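Long-range contacts in 2-Cys Peroxiredoxin (Plasmodium vivax SaI-1, PDB 2I81), which probably reduces hydrogen peroxide and organic hydroperoxides through a peroxidatic cysteine, as other typical 2-Cys peroxiredoxins do: residues T21-E26 / G152-L157; K25-F30 / V44-F49; K52-L57 / I148-I153; A74-L79 / N115-L120. All blocks are in the same frame, centred on the assembly; numbering follows the deposited sequence.

Contact 1 of 4, residues T21-E26 / G152-L157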
# COMPACT_ATOMS: atom_id res chain seq x y z
N THR A 21 -10.38 -13.27 -20.96
CA THR A 21 -9.95 -14.21 -22.01
C THR A 21 -9.43 -13.52 -23.27
O THR A 21 -9.85 -12.41 -23.60
CB THR A 21 -11.07 -15.23 -22.36
OG1 THR A 21 -10.58 -16.17 -23.32
CG2 THR A 21 -12.32 -14.54 -22.90
N TYR A 22 -8.52 -14.19 -23.96
CA TYR A 22 -7.96 -13.69 -25.21
C TYR A 22 -8.71 -14.20 -26.45
O TYR A 22 -8.36 -13.84 -27.57
CB TYR A 22 -6.46 -14.01 -25.32
CG TYR A 22 -6.12 -15.47 -25.14
CD1 TYR A 22 -5.53 -15.92 -23.96
CD2 TYR A 22 -6.38 -16.40 -26.14
CE1 TYR A 22 -5.21 -17.26 -23.78
CE2 TYR A 22 -6.07 -17.74 -25.97
CZ TYR A 22 -5.48 -18.17 -24.79
OH TYR A 22 -5.17 -19.49 -24.62
N VAL A 23 -9.73 -15.04 -26.24
CA VAL A 23 -10.54 -15.54 -27.35
C VAL A 23 -11.40 -14.40 -27.90
O VAL A 23 -12.13 -13.75 -27.15
CB VAL A 23 -11.42 -16.75 -26.95
CG1 VAL A 23 -12.15 -17.32 -28.17
CG2 VAL A 23 -10.58 -17.84 -26.30
N GLY A 24 -11.31 -14.18 -29.21
CA GLY A 24 -11.94 -13.04 -29.85
C GLY A 24 -11.11 -11.78 -29.68
O GLY A 24 -11.55 -10.68 -30.01
N LYS A 25 -9.90 -11.96 -29.15
CA LYS A 25 -8.98 -10.85 -28.91
C LYS A 25 -7.58 -11.19 -29.41
O LYS A 25 -7.35 -12.29 -29.94
CB LYS A 25 -8.97 -10.47 -27.42
CG LYS A 25 -10.19 -9.67 -26.97
CD LYS A 25 -10.29 -9.56 -25.45
CE LYS A 25 -9.24 -8.58 -24.88
NZ LYS A 25 -9.52 -8.43 -23.32
N GLU A 26 -6.66 -10.25 -29.26
CA GLU A 26 -5.29 -10.38 -29.76
C GLU A 26 -4.54 -11.52 -29.07
O GLU A 26 -4.51 -11.61 -27.84
CB GLU A 26 -4.55 -9.06 -29.59
CG GLU A 26 -3.07 -9.09 -29.97
CD GLU A 26 -2.34 -7.80 -29.62
OE1 GLU A 26 -1.13 -7.71 -29.91
OE2 GLU A 26 -2.97 -6.88 -29.06
N GLY A 152 -3.96 -11.79 -36.34
CA GLY A 152 -3.40 -12.09 -35.03
C GLY A 152 -4.44 -12.17 -33.92
O GLY A 152 -4.14 -11.87 -32.77
N ILE A 153 -5.65 -12.57 -34.29
CA ILE A 153 -6.77 -12.68 -33.34
C ILE A 153 -7.13 -14.15 -33.10
O ILE A 153 -7.30 -14.91 -34.05
CB ILE A 153 -8.02 -11.89 -33.82
CG1 ILE A 153 -7.68 -10.40 -33.98
CG2 ILE A 153 -9.20 -12.08 -32.87
CD1 ILE A 153 -8.66 -9.63 -34.86
N VAL A 154 -7.24 -14.54 -31.83
CA VAL A 154 -7.63 -15.90 -31.46
C VAL A 154 -9.11 -16.13 -31.76
O VAL A 154 -9.97 -15.42 -31.24
CB VAL A 154 -7.34 -16.21 -29.97
CG1 VAL A 154 -7.79 -17.63 -29.61
CG2 VAL A 154 -5.87 -16.05 -29.66
N GLN A 155 -9.38 -17.12 -32.61
CA GLN A 155 -10.75 -17.44 -33.00
C GLN A 155 -11.26 -18.70 -32.31
O GLN A 155 -12.47 -18.93 -32.24
CB GLN A 155 -10.85 -17.60 -34.52
CG GLN A 155 -10.59 -16.33 -35.32
CD GLN A 155 -11.61 -15.24 -35.05
OE1 GLN A 155 -12.79 -15.50 -34.85
NE2 GLN A 155 -11.14 -13.99 -35.05
N HIS A 156 -10.34 -19.51 -31.81
CA HIS A 156 -10.68 -20.82 -31.27
C HIS A 156 -9.67 -21.27 -30.22
O HIS A 156 -8.46 -21.08 -30.37
CB HIS A 156 -10.77 -21.84 -32.41
CG HIS A 156 -10.95 -23.25 -31.95
ND1 HIS A 156 -12.18 -23.79 -31.65
CD2 HIS A 156 -10.05 -24.25 -31.77
CE1 HIS A 156 -12.03 -25.05 -31.29
NE2 HIS A 156 -10.75 -25.36 -31.36
N LEU A 157 -10.20 -21.85 -29.15
CA LEU A 157 -9.38 -22.41 -28.07
C LEU A 157 -9.95 -23.75 -27.64
O LEU A 157 -11.16 -23.88 -27.42
CB LEU A 157 -9.33 -21.44 -26.89
CG LEU A 157 -8.57 -21.85 -25.62
CD1 LEU A 157 -7.07 -22.00 -25.87
CD2 LEU A 157 -8.82 -20.84 -24.50
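A type II beta turn, Tyr22 to Lys25, brings the N-terminal segment of this thioredoxin-fold peroxiredoxin against Val154, where strand 154-160 begins. Both polar backbone atoms of Val154 are used by the turn: its N donates to Lys25 O over 2.9 Å, close to the line of that carbonyl, and its O accepts from Gly24 N at 2.7 Å with an N-H...O angle of 156°. Gly24, at the third position of the turn, has the positive phi (81°) usual there. Before the turn, Thr21 OG1 accepts from Val23 N in an ST turn.

The side chain of Val154 points toward the turn. Its CB lies 3.5 Å from Tyr22 O and in the plane of the Tyr22 ring at its edge, while CG2 comes to 3.6 Å from Tyr22 CD2. With CG of Tyr22 set between its backbone N and carbonyl carbon (chi1 54°), the ring lies with its edge to Val154 and carries its hydroxyl on to Leu157, whose CD1 is 3.4 Å from Tyr22 OH. Val23 CG2 packs on Leu157 CB at 3.9 Å, and Ile153 CG2 touches Gly24 C and Lys25 O.

Tyr22 OH is hydrogen-bonded to Tyr132 O, and His156 and Leu157 pair in an antiparallel ladder with a strand of the second subunit, so the segment covers the strand close to the dimer interface. The two backbone bonds fix the turn in place and satisfy the buried Val154 peptide atoms, while the tyrosine ring adds apolar contact to Val154 and Leu157.

Contact 2 of 4, residues K25-F30 / V44-F49; sequences KEAPFF and VNLTQF
Leu46 meets residues 25-30 through CB, CG and the CD1 branch. CB lies over one face of the Phe30 ring, 4.2 Å from the centroid and displaced toward the rim, a CH-pi contact. CG follows at 3.6 Å from Phe30 CE1. From there the CD1 branch passes beyond the ring to 3.3 Å from Pro28 O, and it also touches Ala27 CB at 3.9 Å. Behind the side chain, the backbone is tied in as well: Leu46 N donates to Phe30 O, in the carbonyl plane, at 3.1 Å. The contact joins the entry to strand 31-35 with the exit of strand 41-45, the two antiparallel strands of a hairpin, so Phe30 and Leu46 close its open end. The Phe30 ring is turned inward by a chi1 of 64°, and continues into the core against Leu57, Leu90 and Leu121, with Tyr132 packing on both Phe30 and Leu46. Phe29 takes the other direction, its CG trans to the backbone N (chi1 170°), and is exposed at the surface. There Thr47 OG1 approaches the edge of its ring, 3.3 Å from CE1, and Asn45 ND2 sits near the ring plane at 3.9 Å from the same carbon. Asn45 OD1 accepts from Gln48 NE2, which approaches from above the plane of the Asn45 amide.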
# COMPACT_ATOMS: atom_id res chain seq x y z
N LYS A 25 -9.90 -11.96 -29.15
CA LYS A 25 -8.98 -10.85 -28.91
C LYS A 25 -7.58 -11.19 -29.41
O LYS A 25 -7.35 -12.29 -29.94
CB LYS A 25 -8.97 -10.47 -27.42
CG LYS A 25 -10.19 -9.67 -26.97
CD LYS A 25 -10.29 -9.56 -25.45
CE LYS A 25 -9.24 -8.58 -24.88
NZ LYS A 25 -9.52 -8.43 -23.32
N GLU A 26 -6.66 -10.25 -29.26
CA GLU A 26 -5.29 -10.38 -29.76
C GLU A 26 -4.54 -11.52 -29.07
O GLU A 26 -4.51 -11.61 -27.84
CB GLU A 26 -4.55 -9.06 -29.59
CG GLU A 26 -3.07 -9.09 -29.97
CD GLU A 26 -2.34 -7.80 -29.62
OE1 GLU A 26 -1.13 -7.71 -29.91
OE2 GLU A 26 -2.97 -6.88 -29.06
N ALA A 27 -3.95 -12.39 -29.89
CA ALA A 27 -3.11 -13.48 -29.40
C ALA A 27 -1.84 -12.93 -28.75
O ALA A 27 -1.19 -12.05 -29.32
CB ALA A 27 -2.75 -14.42 -30.55
N PRO A 28 -1.50 -13.43 -27.55
CA PRO A 28 -0.28 -13.00 -26.86
C PRO A 28 0.96 -13.34 -27.68
O PRO A 28 1.07 -14.44 -28.21
CB PRO A 28 -0.30 -13.82 -25.56
CG PRO A 28 -1.73 -14.21 -25.37
CD PRO A 28 -2.25 -14.42 -26.75
N PHE A 29 1.87 -12.37 -27.77
CA PHE A 29 3.10 -12.51 -28.53
C PHE A 29 3.99 -13.61 -27.96
O PHE A 29 4.06 -13.80 -26.74
CB PHE A 29 3.85 -11.17 -28.56
CG PHE A 29 5.24 -11.26 -29.12
CD1 PHE A 29 5.46 -11.18 -30.49
CD2 PHE A 29 6.33 -11.40 -28.26
CE1 PHE A 29 6.76 -11.26 -31.00
CE2 PHE A 29 7.63 -11.48 -28.77
CZ PHE A 29 7.84 -11.41 -30.14
N PHE A 30 4.67 -14.34 -28.84
CA PHE A 30 5.69 -15.30 -28.44
C PHE A 30 6.87 -15.31 -29.41
O PHE A 30 6.72 -15.01 -30.59
CB PHE A 30 5.11 -16.71 -28.26
CG PHE A 30 4.57 -17.31 -29.53
CD1 PHE A 30 3.22 -17.18 -29.85
CD2 PHE A 30 5.40 -18.02 -30.40
CE1 PHE A 30 2.71 -17.73 -31.02
CE2 PHE A 30 4.90 -18.57 -31.57
CZ PHE A 30 3.55 -18.43 -31.88
N VAL A 44 11.23 -18.78 -34.15
CA VAL A 44 9.93 -18.45 -34.72
C VAL A 44 9.22 -17.47 -33.79
O VAL A 44 9.21 -17.66 -32.57
CB VAL A 44 9.06 -19.72 -34.93
CG1 VAL A 44 7.61 -19.36 -35.24
CG2 VAL A 44 9.64 -20.59 -36.04
N ASN A 45 8.65 -16.42 -34.37
CA ASN A 45 7.82 -15.50 -33.60
C ASN A 45 6.48 -15.22 -34.27
O ASN A 45 6.37 -15.29 -35.50
CB ASN A 45 8.57 -14.20 -33.28
CG ASN A 45 8.85 -13.36 -34.51
OD1 ASN A 45 9.51 -13.81 -35.45
ND2 ASN A 45 8.36 -12.13 -34.50
N LEU A 46 5.46 -14.92 -33.46
CA LEU A 46 4.10 -14.71 -33.95
C LEU A 46 4.04 -13.61 -35.01
O LEU A 46 3.32 -13.75 -36.00
CB LEU A 46 3.16 -14.35 -32.79
CG LEU A 46 1.67 -14.76 -32.83
CD1 LEU A 46 0.99 -14.36 -31.53
CD2 LEU A 46 0.89 -14.20 -34.02
N THR A 47 4.82 -12.55 -34.81
CA THR A 47 4.80 -11.39 -35.71
C THR A 47 5.09 -11.75 -37.17
O THR A 47 4.44 -11.22 -38.07
CB THR A 47 5.79 -10.29 -35.24
OG1 THR A 47 5.61 -10.04 -33.84
CG2 THR A 47 5.56 -8.98 -36.01
N GLN A 48 6.03 -12.66 -37.40
CA GLN A 48 6.41 -13.01 -38.77
C GLN A 48 5.24 -13.58 -39.59
O GLN A 48 5.31 -13.62 -40.82
CB GLN A 48 7.61 -13.96 -38.79
CG GLN A 48 7.28 -15.42 -38.51
CD GLN A 48 8.51 -16.29 -38.37
OE1 GLN A 48 8.67 -17.27 -39.09
NE2 GLN A 48 9.39 -15.92 -37.45
N PHE A 49 4.18 -14.02 -38.91
CA PHE A 49 3.02 -14.60 -39.57
C PHE A 49 1.87 -13.63 -39.78
O PHE A 49 1.04 -13.83 -40.67
CB PHE A 49 2.51 -15.83 -38.81
CG PHE A 49 3.52 -16.93 -38.70
CD1 PHE A 49 4.06 -17.25 -37.46
CD2 PHE A 49 3.92 -17.64 -39.82
CE1 PHE A 49 5.00 -18.27 -37.34
CE2 PHE A 49 4.86 -18.66 -39.71
CZ PHE A 49 5.40 -18.98 -38.47

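Contact 3 of 4, residues K52-L57 / I148-I153; sequences KKYVLL and IDMNGI
Val55 and Ile148 form an antiparallel hydrogen-bonded pair: Val55 N to Ile148 O and Ile148 N to Val55 O are both 2.8 Å long and nearly straight, at 170° and 175°. Their side chains emerge on the same face of the sheet and meet at CB, 4.1 Å apart. Beyond this pair a water bridges the two segments, donating to Lys53 O and to Asp149 O.

After Ile148 the chain reverses in a type I turn from Asp149 to Gly152. Asp149 OD1 braces the turn, accepting over 2.8 Å from Ile153 N just beyond it, a donor that comes from above the carboxylate plane, with a weak bond from Asn151 N; OD2 is taken by Gln155 NE2. Met150, in the turn, reaches back across the start of strand 54-59. Its CG lies over one face of the Tyr54 ring, 3.9 Å from the centroid, and the sulfur, 4.7 Å from the same centroid, makes an oblique Met-aromatic contact. The bend at chi3 (-73°) folds CE back along the ring to 3.5 Å from Tyr54 OH. The Tyr54 ring is also met by the backbone of the turn, with Asp149 CA 3.6 Å from CD1.

Tyr54 OH is bonded to Glu182 and its ring touches Gln179, both on helix 168-184, which covers this side of the sheet. Val55 faces the other way, onto Phe49 and Leu90, while Ile148 reaches Tyr132. Strand 54-59 thus lies between strands 87-93, parallel to it, and 140-148, antiparallel, with the turn leading on into strand 154-160.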
# COMPACT_ATOMS: atom_id res chain seq x y z
N LYS A 52 0.16 -12.73 -43.14
CA LYS A 52 0.63 -13.69 -44.13
C LYS A 52 -0.11 -15.02 -44.07
O LYS A 52 -0.52 -15.55 -45.10
CB LYS A 52 2.15 -13.88 -44.02
CG LYS A 52 2.94 -12.61 -44.30
CD LYS A 52 4.44 -12.87 -44.35
CE LYS A 52 5.20 -11.56 -44.47
NZ LYS A 52 6.66 -11.79 -44.66
N LYS A 53 -0.27 -15.56 -42.86
CA LYS A 53 -1.00 -16.83 -42.69
C LYS A 53 -1.54 -17.09 -41.28
O LYS A 53 -1.12 -16.48 -40.30
CB LYS A 53 -0.16 -18.02 -43.18
CG LYS A 53 1.27 -18.08 -42.66
CD LYS A 53 2.20 -18.78 -43.66
CE LYS A 53 2.14 -20.31 -43.55
NZ LYS A 53 0.95 -20.91 -44.21
N TYR A 54 -2.50 -18.02 -41.23
CA TYR A 54 -3.12 -18.47 -39.99
C TYR A 54 -2.14 -19.32 -39.20
O TYR A 54 -1.29 -20.00 -39.78
CB TYR A 54 -4.38 -19.28 -40.29
CG TYR A 54 -5.43 -18.56 -41.11
CD1 TYR A 54 -6.55 -18.01 -40.50
CD2 TYR A 54 -5.30 -18.45 -42.50
CE1 TYR A 54 -7.52 -17.35 -41.25
CE2 TYR A 54 -6.26 -17.79 -43.25
CZ TYR A 54 -7.37 -17.24 -42.63
OH TYR A 54 -8.32 -16.59 -43.38
N VAL A 55 -2.26 -19.29 -37.87
CA VAL A 55 -1.39 -20.07 -37.01
C VAL A 55 -2.20 -21.03 -36.15
O VAL A 55 -3.12 -20.61 -35.44
CB VAL A 55 -0.52 -19.16 -36.09
CG1 VAL A 55 0.41 -19.99 -35.22
CG2 VAL A 55 0.29 -18.17 -36.92
N LEU A 56 -1.87 -22.31 -36.24
CA LEU A 56 -2.40 -23.29 -35.31
C LEU A 56 -1.30 -23.66 -34.32
O LEU A 56 -0.45 -24.51 -34.61
CB LEU A 56 -2.94 -24.53 -36.04
CG LEU A 56 -3.96 -25.40 -35.30
CD1 LEU A 56 -4.85 -26.14 -36.29
CD2 LEU A 56 -3.29 -26.39 -34.35
N LEU A 57 -1.31 -22.99 -33.17
CA LEU A 57 -0.38 -23.29 -32.10
C LEU A 57 -0.99 -24.42 -31.27
O LEU A 57 -2.07 -24.26 -30.70
CB LEU A 57 -0.16 -22.06 -31.23
CG LEU A 57 1.22 -21.78 -30.62
CD1 LEU A 57 1.13 -20.64 -29.60
CD2 LEU A 57 1.87 -23.01 -30.00
N ILE A 148 -5.08 -18.88 -34.51
CA ILE A 148 -4.87 -17.45 -34.65
C ILE A 148 -5.05 -17.08 -36.11
O ILE A 148 -4.43 -17.68 -36.99
CB ILE A 148 -3.46 -17.05 -34.14
CG1 ILE A 148 -3.25 -17.54 -32.70
CG2 ILE A 148 -3.26 -15.54 -34.22
CD1 ILE A 148 -1.79 -17.71 -32.31
N ASP A 149 -5.90 -16.09 -36.38
CA ASP A 149 -6.15 -15.66 -37.76
C ASP A 149 -5.04 -14.75 -38.29
O ASP A 149 -4.07 -14.46 -37.58
CB ASP A 149 -7.55 -15.05 -37.93
CG ASP A 149 -7.74 -13.75 -37.16
OD1 ASP A 149 -6.75 -13.07 -36.82
OD2 ASP A 149 -8.91 -13.39 -36.90
N MET A 150 -5.19 -14.30 -39.53
CA MET A 150 -4.17 -13.49 -40.19
C MET A 150 -4.02 -12.09 -39.60
O MET A 150 -3.02 -11.41 -39.84
CB MET A 150 -4.43 -13.42 -41.70
CG MET A 150 -4.13 -14.73 -42.43
SD MET A 150 -4.13 -14.57 -44.23
CE MET A 150 -5.87 -14.38 -44.58
N ASN A 151 -5.01 -11.66 -38.81
CA ASN A 151 -4.92 -10.40 -38.09
C ASN A 151 -4.37 -10.56 -36.67
O ASN A 151 -4.32 -9.60 -35.90
CB ASN A 151 -6.27 -9.68 -38.09
CG ASN A 151 -6.72 -9.25 -39.48
OD1 ASN A 151 -7.89 -9.37 -39.83
ND2 ASN A 151 -5.78 -8.74 -40.27
N GLY A 152 -3.96 -11.79 -36.34
CA GLY A 152 -3.40 -12.09 -35.03
C GLY A 152 -4.44 -12.17 -33.92
O GLY A 152 -4.14 -11.87 -32.77
N ILE A 153 -5.65 -12.57 -34.29
CA ILE A 153 -6.77 -12.68 -33.34
C ILE A 153 -7.13 -14.15 -33.10
O ILE A 153 -7.30 -14.91 -34.05
CB ILE A 153 -8.02 -11.89 -33.82
CG1 ILE A 153 -7.68 -10.40 -33.98
CG2 ILE A 153 -9.20 -12.08 -32.87
CD1 ILE A 153 -8.66 -9.63 -34.86
O HOH W 1 -1.20 -14.53 -37.93

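Contact 4 of 4, residues A74-L79 / N115-L120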
# COMPACT_ATOMS: atom_id res chain seq x y z
N ALA A 74 -0.21 -37.60 -36.17
CA ALA A 74 -1.51 -37.42 -36.80
C ALA A 74 -1.65 -36.05 -37.48
O ALA A 74 -2.23 -35.96 -38.57
CB ALA A 74 -2.64 -37.63 -35.80
N LEU A 75 -1.12 -35.01 -36.85
CA LEU A 75 -1.17 -33.66 -37.42
C LEU A 75 -0.22 -33.50 -38.60
O LEU A 75 -0.53 -32.77 -39.55
CB LEU A 75 -0.88 -32.61 -36.34
CG LEU A 75 -1.98 -32.35 -35.30
CD1 LEU A 75 -1.39 -31.77 -34.03
CD2 LEU A 75 -3.09 -31.46 -35.85
N ASP A 76 0.93 -34.17 -38.53
CA ASP A 76 1.92 -34.10 -39.60
C ASP A 76 1.45 -34.83 -40.86
O ASP A 76 1.76 -34.41 -41.98
CB ASP A 76 3.28 -34.65 -39.14
CG ASP A 76 4.42 -34.15 -40.00
OD1 ASP A 76 5.17 -34.99 -40.55
OD2 ASP A 76 4.58 -32.91 -40.14
N LYS A 77 0.71 -35.93 -40.68
CA LYS A 77 0.10 -36.65 -41.79
C LYS A 77 -0.91 -35.79 -42.54
O LYS A 77 -1.07 -35.92 -43.76
CB LYS A 77 -0.58 -37.93 -41.30
CG LYS A 77 0.34 -39.14 -41.19
CD LYS A 77 -0.40 -40.33 -40.59
CE LYS A 77 0.18 -41.65 -41.08
NZ LYS A 77 1.59 -41.88 -40.62
N ALA A 78 -1.58 -34.89 -41.82
CA ALA A 78 -2.59 -34.01 -42.40
C ALA A 78 -2.01 -32.64 -42.78
O ALA A 78 -2.76 -31.69 -43.01
CB ALA A 78 -3.76 -33.85 -41.43
N LEU A 79 -0.68 -32.56 -42.86
CA LEU A 79 0.02 -31.30 -43.13
C LEU A 79 -0.46 -30.61 -44.40
O LEU A 79 -0.59 -29.39 -44.43
CB LEU A 79 1.53 -31.53 -43.21
CG LEU A 79 2.51 -30.57 -42.50
CD1 LEU A 79 3.78 -30.46 -43.32
CD2 LEU A 79 1.94 -29.18 -42.23
N ASN A 115 10.74 -38.31 -38.50
CA ASN A 115 11.13 -37.07 -39.16
C ASN A 115 9.94 -36.22 -39.63
O ASN A 115 9.71 -36.07 -40.83
CB ASN A 115 12.09 -37.37 -40.32
CG ASN A 115 13.01 -36.20 -40.63
OD1 ASN A 115 13.25 -35.87 -41.79
ND2 ASN A 115 13.55 -35.57 -39.58
N ILE A 116 9.20 -35.68 -38.66
CA ILE A 116 8.02 -34.85 -38.95
C ILE A 116 8.39 -33.57 -39.72
O ILE A 116 9.49 -33.04 -39.58
CB ILE A 116 7.19 -34.50 -37.68
CG1 ILE A 116 7.98 -33.57 -36.74
CG2 ILE A 116 6.74 -35.77 -36.95
CD1 ILE A 116 7.10 -32.59 -35.98
N LYS A 117 7.45 -33.09 -40.54
CA LYS A 117 7.71 -31.97 -41.46
C LYS A 117 7.46 -30.57 -40.90
O LYS A 117 8.00 -29.59 -41.42
CB LYS A 117 6.91 -32.15 -42.75
CG LYS A 117 7.46 -33.21 -43.71
CD LYS A 117 6.60 -33.34 -44.97
CE LYS A 117 6.85 -32.20 -45.96
NZ LYS A 117 8.20 -32.27 -46.59
N HIS A 118 6.64 -30.46 -39.85
CA HIS A 118 6.31 -29.14 -39.30
C HIS A 118 7.19 -28.73 -38.13
O HIS A 118 7.89 -29.55 -37.53
CB HIS A 118 4.82 -29.04 -38.95
CG HIS A 118 4.42 -29.86 -37.76
ND1 HIS A 118 3.98 -31.16 -37.86
CD2 HIS A 118 4.38 -29.55 -36.44
CE1 HIS A 118 3.69 -31.62 -36.66
NE2 HIS A 118 3.93 -30.67 -35.78
N THR A 119 7.15 -27.44 -37.81
CA THR A 119 8.03 -26.82 -36.83
C THR A 119 7.62 -27.14 -35.39
O THR A 119 6.43 -27.14 -35.05
CB THR A 119 8.08 -25.29 -37.04
OG1 THR A 119 8.40 -25.00 -38.41
CG2 THR A 119 9.12 -24.63 -36.14
N LEU A 120 8.61 -27.43 -34.55
CA LEU A 120 8.39 -27.65 -33.12
C LEU A 120 9.07 -26.58 -32.28
O LEU A 120 10.28 -26.38 -32.36
CB LEU A 120 8.87 -29.05 -32.69
CG LEU A 120 8.14 -30.27 -33.26
CD1 LEU A 120 8.84 -31.54 -32.82
CD2 LEU A 120 6.67 -30.30 -32.84
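Asp76 lies at the edge of the His118 imidazole, its CB in the ring plane, while the CD1 methyl of Ile116 covers one face of the ring, toward the rim. His118 ND1 donates to Asp76 OD2 at 2.9 Å, an N-H...O angle of 153°, and meets that oxygen on the anti side, tilted 30° out of the carboxylate plane. Carboxylate and ring are turned 50° against each other. The other oxygen, OD1, accepts from Lys117 N over 3.0 Å on the syn side, again with the donor out of the plane; OD2 has two further weak bonds, from Lys117 N and from His118 N. One carboxylate thus gathers two successive backbone N-H groups and an imidazole N-H, a cluster of donors that would be expected to stabilise its negative charge. Asp76 reaches them because its CG is swung trans to the backbone N, out from the last turn of helix 67-77.

That helix follows strand 54-59 in the thioredoxin-like fold, and the contact fixes its C-terminal end to the loop leading into strand 119-122. His118 is held from its far nitrogen as well, where NE2 is bonded to Tyr58 OH, so the ring links the helix end to strand 54-59 and its rotation is set from two sides. Beside the carboxylate, Lys117 CB packs on Leu79 CD1 at 3.6 Å and also lies 3.6 Å from Asp76 OD2, before its bent chain leads the amino group away. Ile116 CA approaches Asp76 OD1 to 3.3 Å.

Overall arrangement
Contacts 1, 2 and 3 lie together, touching one another, with centres 8 to 11 Å apart, and all three are partly buried; contact 4 is a buried contact, about 24 Å from contact 1 between centres and across the chain's centre from it. Contacts 1 and 2 share Lys25 and Glu26, contacts 1 and 3 share Gly152 and Ile153, and the bond from Ala27 N to Gly152 O ties this group together. Contacts 1 to 3 all combine backbone bonds with apolar packing; contact 3 differs in its regular strand pair, contact 4 in its dependence on a carboxylate. Contact 1 includes the start of strand 154-160, through which the sheet runs on into the second subunit.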